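Local structure of chain length determinant protein (Shigella flexneri, 4ZM5) at residues 227-230 with 231-235. The protein probably regulates the chain length of the lipopolysaccharide O antigen, as a membrane protein of the polysaccharide chain-length regulator family. The protein carries 1 engineered substitution. Sequence-based numbering, arbitrary orientation.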
loop_
_atom_site.group_PDB
_atom_site.type_symbol
_atom_site.label_atom_id
_atom_site.label_comp_id
_atom_site.label_asym_id
_atom_site.label_seq_id
_atom_site.Cartn_x
_atom_site.Cartn_y
_atom_site.Cartn_z
ATOM N N TYR B 227 10.763 5.650 17.316
ATOM C CA TYR B 227 11.680 4.751 17.994
ATOM C C TYR B 227 11.090 4.257 19.311
ATOM O O TYR B 227 10.007 4.680 19.720
ATOM C CB TYR B 227 13.052 5.431 18.238
ATOM C CG TYR B 227 12.993 6.598 19.202
ATOM C CD1 TYR B 227 12.572 7.856 18.778
ATOM C CD2 TYR B 227 13.358 6.445 20.537
ATOM C CE1 TYR B 227 12.494 8.926 19.663
ATOM C CE2 TYR B 227 13.295 7.510 21.428
ATOM C CZ TYR B 227 12.866 8.754 20.983
ATOM O OH TYR B 227 12.792 9.819 21.845
ATOM N N ARG B 228 11.824 3.350 19.956
ATOM C CA ARG B 228 11.531 2.737 21.235
ATOM C C ARG B 228 12.848 2.639 21.966
ATOM O O ARG B 228 13.855 2.264 21.355
ATOM C CB ARG B 228 10.885 1.358 21.025
ATOM C CG ARG B 228 10.744 0.550 22.290
ATOM C CD ARG B 228 10.071 -0.781 22.064
ATOM N NE ARG B 228 10.956 -1.824 21.546
ATOM C CZ ARG B 228 11.831 -2.522 22.270
ATOM N NH1 ARG B 228 12.018 -2.240 23.558
ATOM N NH2 ARG B 228 12.526 -3.498 21.714
ATOM N N TYR B 229 12.876 3.012 23.251
ATOM C CA TYR B 229 14.107 2.902 24.010
ATOM C C TYR B 229 14.305 1.491 24.476
ATOM O O TYR B 229 13.373 0.854 24.966
ATOM C CB TYR B 229 14.123 3.818 25.243
ATOM C CG TYR B 229 14.459 5.274 25.006
ATOM C CD1 TYR B 229 15.758 5.670 24.689
ATOM C CD2 TYR B 229 13.513 6.272 25.239
ATOM C CE1 TYR B 229 16.085 7.020 24.534
ATOM C CE2 TYR B 229 13.827 7.620 25.081
ATOM C CZ TYR B 229 15.114 7.989 24.740
ATOM O OH TYR B 229 15.405 9.318 24.621
ATOM N N VAL B 230 15.526 1.011 24.334
ATOM C CA VAL B 230 15.973 -0.252 24.878
ATOM C C VAL B 230 16.588 0.140 26.228
ATOM O O VAL B 230 16.348 -0.520 27.248
ATOM C CB VAL B 230 16.944 -0.998 23.924
ATOM C CG1 VAL B 230 17.628 -2.154 24.635
ATOM C CG2 VAL B 230 16.228 -1.499 22.690
ATOM N N MET B 231 17.320 1.277 26.222
ATOM C CA MET B 231 17.991 1.885 27.359
ATOM C C MET B 231 17.997 3.409 27.192
ATOM O O MET B 231 18.508 3.915 26.188
ATOM C CB MET B 231 19.428 1.328 27.452
ATOM C CG MET B 231 20.161 1.695 28.709
ATOM S SD MET B 231 21.873 1.124 28.640
ATOM C CE MET B 231 22.528 2.254 27.442
ATOM N N LYS B 232 17.448 4.139 28.182
ATOM C CA LYS B 232 17.423 5.614 28.181
ATOM C C LYS B 232 18.845 6.171 28.461
ATOM O O LYS B 232 19.672 5.390 28.931
ATOM C CB LYS B 232 16.410 6.126 29.199
ATOM C CG LYS B 232 14.983 5.654 28.879
ATOM C CD LYS B 232 13.957 6.501 29.567
ATOM C CE LYS B 232 12.557 6.124 29.185
ATOM N NZ LYS B 232 11.571 7.126 29.681
ATOM N N PRO B 233 19.189 7.472 28.168
ATOM C CA PRO B 233 20.577 7.935 28.423
ATOM C C PRO B 233 21.050 7.656 29.851
ATOM O O PRO B 233 20.355 7.969 30.828
ATOM C CB PRO B 233 20.529 9.440 28.134
ATOM C CG PRO B 233 19.413 9.595 27.193
ATOM C CD PRO B 233 18.378 8.561 27.579
ATOM N N THR B 234 22.208 6.983 29.955
ATOM C CA THR B 234 22.797 6.615 31.239
ATOM C C THR B 234 23.449 7.793 31.928
ATOM O O THR B 234 23.850 8.758 31.280
ATOM C CB THR B 234 23.857 5.512 31.095
ATOM O OG1 THR B 234 24.933 5.960 30.268
ATOM C CG2 THR B 234 23.291 4.192 30.628
ATOM N N LEU B 235 23.576 7.681 33.252
ATOM C CA LEU B 235 24.314 8.594 34.091
ATOM C C LEU B 235 25.647 7.881 34.384
ATOM O O LEU B 235 25.634 6.902 35.148
ATOM C CB LEU B 235 23.518 8.934 35.374
ATOM C CG LEU B 235 24.143 9.962 36.318
ATOM C CD1 LEU B 235 24.083 11.352 35.730
ATOM C CD2 LEU B 235 23.441 9.952 37.639
#
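The ring of Tyr229 lies between two neighbours along its own chain: Lys232 CG lies over one face, off toward the rim, and the other face receives Tyr227 CE2, at the edge of the Tyr227 ring. Lys232 CG makes a CH-pi contact, 4.1 Å from the centroid of the Tyr229 ring and 20° off its normal, displaced toward the CG and CD2 side. Beyond CG the lysine is extended and crosses the tyrosine at about a right angle, bringing its CE within 4.1 Å of Tyr229 CD2. Along the CD1 and CE1 side of the ring, Met231 O approaches CD1 obliquely at 3.6 Å, and Pro233 CD packs obliquely against CE1 at 4.1 Å. With chi1 at -80°, Tyr229 CG stands anti to its carbonyl carbon, which places the ring beside the chain that follows the corner at Val230. That corner is a classic beta bulge: Val230 and Met231 both face Ile11 of strand 6-13 and share backbone hydrogen bonds with it. Tyr229 also touches Ile12 of that strand and Ile102 of helix 91-159, while Val230 and Met231 pack on Ala55 and Glu58 of the second subunit, respectively. Across this turn the tyrosine is met by aliphatic carbons and an oblique carbonyl, so its contact with Lys232 rests on the methylenes, with the ammonium group carried past the ring.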